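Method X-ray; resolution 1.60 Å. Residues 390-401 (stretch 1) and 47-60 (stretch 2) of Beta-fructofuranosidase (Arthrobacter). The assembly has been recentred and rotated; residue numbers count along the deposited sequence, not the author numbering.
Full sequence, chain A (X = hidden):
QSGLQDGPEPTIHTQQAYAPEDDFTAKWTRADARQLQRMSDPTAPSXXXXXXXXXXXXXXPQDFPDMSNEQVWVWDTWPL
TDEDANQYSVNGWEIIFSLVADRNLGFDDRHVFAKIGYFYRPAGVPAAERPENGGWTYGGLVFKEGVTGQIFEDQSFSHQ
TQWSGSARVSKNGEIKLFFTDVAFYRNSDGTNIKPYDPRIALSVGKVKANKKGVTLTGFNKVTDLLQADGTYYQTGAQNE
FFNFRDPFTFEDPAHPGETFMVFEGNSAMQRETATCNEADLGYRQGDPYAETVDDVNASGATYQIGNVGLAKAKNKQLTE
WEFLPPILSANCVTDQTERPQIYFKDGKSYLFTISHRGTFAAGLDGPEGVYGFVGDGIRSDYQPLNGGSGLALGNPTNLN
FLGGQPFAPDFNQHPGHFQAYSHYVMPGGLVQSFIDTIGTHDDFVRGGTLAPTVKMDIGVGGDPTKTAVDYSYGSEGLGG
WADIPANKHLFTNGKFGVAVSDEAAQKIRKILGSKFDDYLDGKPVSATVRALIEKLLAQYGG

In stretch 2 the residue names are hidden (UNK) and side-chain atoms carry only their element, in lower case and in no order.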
# COMPACT_ATOMS: atom_id res chain seq x y z
N GLY A 390 -4.73 16.07 -4.58
CA GLY A 390 -4.25 14.84 -3.99
C GLY A 390 -4.33 13.65 -4.92
O GLY A 390 -3.70 12.62 -4.67
N LEU A 391 -5.12 13.73 -5.99
CA LEU A 391 -5.27 12.56 -6.83
C LEU A 391 -4.04 12.30 -7.68
O LEU A 391 -3.63 13.18 -8.43
CB LEU A 391 -6.47 12.71 -7.75
CG LEU A 391 -6.84 11.52 -8.65
CD1 LEU A 391 -7.08 10.28 -7.83
CD2 LEU A 391 -8.03 11.91 -9.47
N ALA A 392 -3.52 11.07 -7.60
CA ALA A 392 -2.44 10.61 -8.46
C ALA A 392 -2.90 9.52 -9.45
O ALA A 392 -2.53 9.55 -10.63
CB ALA A 392 -1.29 10.11 -7.64
N LEU A 393 -3.69 8.56 -8.99
CA LEU A 393 -4.08 7.47 -9.88
C LEU A 393 -5.45 6.92 -9.51
O LEU A 393 -5.57 6.01 -8.68
CB LEU A 393 -3.03 6.34 -9.85
CG LEU A 393 -3.16 5.24 -10.91
CD1 LEU A 393 -2.71 5.78 -12.24
CD2 LEU A 393 -2.33 4.02 -10.55
N GLY A 394 -6.48 7.48 -10.14
CA GLY A 394 -7.86 7.11 -9.89
C GLY A 394 -8.37 6.06 -10.86
O GLY A 394 -7.99 6.02 -12.04
N ASN A 395 -9.20 5.17 -10.35
CA ASN A 395 -9.91 4.29 -11.27
C ASN A 395 -10.76 5.14 -12.21
O ASN A 395 -11.17 6.25 -11.87
CB ASN A 395 -10.75 3.30 -10.51
CG ASN A 395 -9.92 2.27 -9.76
OD1 ASN A 395 -8.73 2.07 -10.03
ND2 ASN A 395 -10.55 1.60 -8.82
N PRO A 396 -11.05 4.60 -13.42
CA PRO A 396 -11.91 5.37 -14.30
C PRO A 396 -13.26 5.50 -13.61
O PRO A 396 -13.79 4.51 -13.11
CB PRO A 396 -12.01 4.52 -15.56
CG PRO A 396 -11.26 3.26 -15.32
CD PRO A 396 -10.45 3.41 -14.07
N THR A 397 -13.80 6.73 -13.62
CA THR A 397 -14.85 7.15 -12.72
C THR A 397 -15.61 8.31 -13.34
O THR A 397 -15.01 9.29 -13.79
CB THR A 397 -14.23 7.68 -11.38
OG1 THR A 397 -13.56 6.61 -10.71
CG2 THR A 397 -15.31 8.25 -10.45
N ASN A 398 -16.95 8.19 -13.39
CA ASN A 398 -17.79 9.32 -13.72
C ASN A 398 -18.37 9.92 -12.46
O ASN A 398 -19.30 9.36 -11.88
CB ASN A 398 -18.93 8.92 -14.68
CG ASN A 398 -19.54 10.15 -15.36
OD1 ASN A 398 -19.65 11.21 -14.74
ND2 ASN A 398 -19.93 10.01 -16.63
N LEU A 399 -17.82 11.06 -12.03
CA LEU A 399 -18.29 11.69 -10.78
C LEU A 399 -19.69 12.26 -10.89
O LEU A 399 -20.30 12.57 -9.87
CB LEU A 399 -17.31 12.76 -10.27
CG LEU A 399 -15.98 12.27 -9.72
CD1 LEU A 399 -15.20 13.49 -9.23
CD2 LEU A 399 -16.11 11.23 -8.62
N ASN A 400 -20.21 12.36 -12.13
CA ASN A 400 -21.57 12.81 -12.36
C ASN A 400 -22.63 11.76 -12.04
O ASN A 400 -23.82 12.06 -12.06
CB ASN A 400 -21.75 13.31 -13.80
CG ASN A 400 -20.71 14.34 -14.17
OD1 ASN A 400 -19.85 14.10 -15.02
ND2 ASN A 400 -20.76 15.46 -13.50
N PHE A 401 -22.20 10.54 -11.74
CA PHE A 401 -23.11 9.45 -11.37
C PHE A 401 -22.68 8.81 -10.06
O PHE A 401 -21.51 8.92 -9.63
CB PHE A 401 -23.19 8.43 -12.51
CG PHE A 401 -23.73 9.01 -13.78
CD1 PHE A 401 -25.10 9.15 -13.95
CD2 PHE A 401 -22.89 9.45 -14.78
CE1 PHE A 401 -25.61 9.72 -15.10
CE2 PHE A 401 -23.39 10.01 -15.94
CZ PHE A 401 -24.76 10.14 -16.10
N UNK A 47 -21.49 6.05 -17.96
CA UNK A 47 -20.43 5.02 -18.00
C UNK A 47 -19.07 5.43 -18.58
O UNK A 47 -18.18 4.59 -18.69
n UNK A 47 -23.73 1.35 -17.96
n UNK A 47 -24.21 -0.24 -19.56
c UNK A 47 -20.93 3.77 -18.72
c UNK A 47 -24.50 0.37 -18.42
n UNK A 47 -25.56 -0.01 -17.72
c UNK A 47 -22.23 3.24 -18.15
c UNK A 47 -22.55 1.86 -18.65
N UNK A 48 -18.88 6.70 -18.94
CA UNK A 48 -17.60 7.19 -19.41
C UNK A 48 -16.86 7.84 -18.25
O UNK A 48 -17.49 8.30 -17.32
o UNK A 48 -17.66 9.28 -23.09
o UNK A 48 -19.12 7.87 -23.98
c UNK A 48 -18.41 8.28 -23.02
c UNK A 48 -18.49 7.50 -21.72
c UNK A 48 -17.78 8.17 -20.55
N UNK A 49 -15.54 7.80 -18.31
CA UNK A 49 -14.68 8.49 -17.33
C UNK A 49 -14.85 10.00 -17.41
O UNK A 49 -14.85 10.57 -18.50
o UNK A 49 -12.58 8.84 -15.46
c UNK A 49 -12.26 8.64 -16.62
n UNK A 49 -11.04 8.84 -17.08
c UNK A 49 -13.24 8.11 -17.64
N UNK A 50 -15.00 10.65 -16.24
CA UNK A 50 -15.06 12.11 -16.17
C UNK A 50 -13.76 12.75 -15.68
O UNK A 50 -13.68 13.98 -15.66
c UNK A 50 -16.21 12.57 -15.26
o UNK A 50 -15.96 12.34 -13.87
N UNK A 51 -12.81 11.93 -15.25
CA UNK A 51 -11.55 12.45 -14.66
C UNK A 51 -10.49 12.58 -15.74
O UNK A 51 -10.57 11.94 -16.79
s UNK A 51 -12.71 12.85 -11.69
c UNK A 51 -12.06 11.33 -12.39
c UNK A 51 -11.06 11.52 -13.53
c UNK A 51 -11.30 13.49 -10.78
N UNK A 52 -9.47 13.42 -15.49
CA UNK A 52 -8.46 13.60 -16.52
C UNK A 52 -7.66 12.32 -16.75
O UNK A 52 -7.37 11.57 -15.81
c UNK A 52 -7.55 14.69 -15.94
c UNK A 52 -8.43 15.44 -15.00
c UNK A 52 -9.28 14.36 -14.38
N UNK A 53 -7.32 12.06 -18.01
CA UNK A 53 -6.64 10.81 -18.38
C UNK A 53 -5.29 10.69 -17.67
O UNK A 53 -4.89 9.59 -17.29
c UNK A 53 -6.46 10.72 -19.89
N UNK A 54 -4.65 11.82 -17.44
CA UNK A 54 -3.31 11.80 -16.84
C UNK A 54 -3.28 11.32 -15.39
O UNK A 54 -2.21 11.00 -14.87
c UNK A 54 -2.62 13.16 -16.95
o UNK A 54 -3.33 14.13 -16.20
N UNK A 55 -4.42 11.34 -14.70
CA UNK A 55 -4.49 10.88 -13.34
C UNK A 55 -5.50 9.73 -13.17
O UNK A 55 -5.97 9.45 -12.06
c UNK A 55 -6.14 12.70 -12.67
c UNK A 55 -3.66 13.04 -12.32
c UNK A 55 -4.81 12.04 -12.36
N UNK A 56 -5.81 9.10 -14.30
CA UNK A 56 -6.68 7.92 -14.33
C UNK A 56 -5.90 6.67 -14.75
O UNK A 56 -5.18 6.66 -15.76
c UNK A 56 -7.86 8.14 -15.29
o UNK A 56 -8.65 9.25 -14.85
c UNK A 56 -8.73 6.90 -15.39
N UNK A 57 -6.04 5.60 -13.98
CA UNK A 57 -5.44 4.31 -14.31
C UNK A 57 -5.97 3.78 -15.64
O UNK A 57 -7.16 3.83 -15.85
c UNK A 57 -5.76 3.29 -13.22
s UNK A 57 -5.42 0.87 -11.97
c UNK A 57 -4.98 1.99 -13.32
c UNK A 57 -4.58 -0.63 -12.53
N UNK A 58 -5.09 3.26 -16.51
CA UNK A 58 -5.54 2.56 -17.71
C UNK A 58 -6.58 1.52 -17.39
O UNK A 58 -6.51 0.86 -16.35
c UNK A 58 -4.26 1.94 -18.27
c UNK A 58 -3.62 3.39 -16.45
c UNK A 58 -3.15 2.82 -17.77
N UNK A 59 -7.56 1.39 -18.29
CA UNK A 59 -8.68 0.51 -18.07
C UNK A 59 -8.26 -0.95 -18.15
O UNK A 59 -7.62 -1.38 -19.13
o UNK A 59 -10.28 2.18 -18.86
c UNK A 59 -10.96 -0.11 -18.99
c UNK A 59 -9.79 0.85 -19.09
N UNK A 60 -8.60 -1.72 -17.11
CA UNK A 60 -8.23 -3.13 -17.02
C UNK A 60 -9.26 -3.96 -17.77
O UNK A 60 -10.44 -3.78 -17.56
c UNK A 60 -7.07 -2.78 -14.86
c UNK A 60 -7.85 -5.05 -15.44
c UNK A 60 -8.17 -3.58 -15.56
O HOH W 1 -0.72 10.38 -12.51
O HOH W 2 -9.82 8.81 -12.01

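Position 47 carries three carbons, a nitrogen, then a carbon bearing two more nitrogens: R47, whose CB points away from stretch 1. Position 48 has three carbons, the third with two oxygens, and its CB is also directed away; its backbone O lies 3.1 Å from N398 ND2. This is E48.

At 49, two carbons end in one oxygen and one nitrogen. The oxygen accepts from T397 N at 3.1 Å and from the backbone N of position 51, also at 3.1 Å, so one side-chain oxygen serves a backbone amide of each stretch. Shape alone cannot separate this from aspartate, but the assigned elements give N49, and that oxygen is OD1. Position 50 has one carbon and one oxygen. Its backbone N donates to T397 O at 2.8 Å, while its side-chain oxygen receives L399 N at 2.9 Å, so backbone and side chain together hold T397 and L399, on either side of N398 in sequence. This is S50, the oxygen its OG.

Position 51 is an unbranched chain of two carbons, sulfur and carbon, its sulfur 3.6 Å from L399 CD1 and its last carbon 3.9 Å from L391 CD2: M51, with SD and CE at those contacts. All three chi angles are m, so the chain is folded. At 52 three carbons close a ring onto the backbone nitrogen, giving P52, which makes no contact. Position 53 has a single carbon, A53, out of reach; 54, one carbon and one oxygen, is S54, whose CB points away. Its backbone O shares water 1 with A392 O.

Position 55 has one carbon carrying two more, one of which comes 3.8 Å from L391 CD2; this is V55, and that atom is CG2. Position 56 has a carbon bearing one oxygen and one carbon, the latter 3.7 Å from P396 CA: T56, with CG2 at that contact. OG1 donates to P52 O at 2.8 Å, receives N49 ND2 at 3.3 Å and takes a proton from water 2, which also donates to N395 O.

Position 57 repeats the unbranched sulfur chain, now fully extended; its CB packs 4.0 Å from L393 CG, though its end leads away. This is M57. Position 58, another three-carbon ring, is P58, turned away. Position 59, a carbon with one oxygen and one carbon, sets its oxygen 3.8 Å from P396 CG: T59, through OG1. Position 60, a three-carbon fork, is V60, without contact.

The rule is two polar sites with apolar packing beside them. G394 N donates to V55 O and M57 N to G394 O, both at 2.8 Å, forming a single bridge; N49 and S50 secure T397 and L399. M51 and V55 pack on L391, M51 also reaches L399, and M57 meets L393. The T56 hydroxyl braces N49 and the P52 carbonyl within their own loop.

Stretch 2 (47-60) RENSMPASVTMPTV
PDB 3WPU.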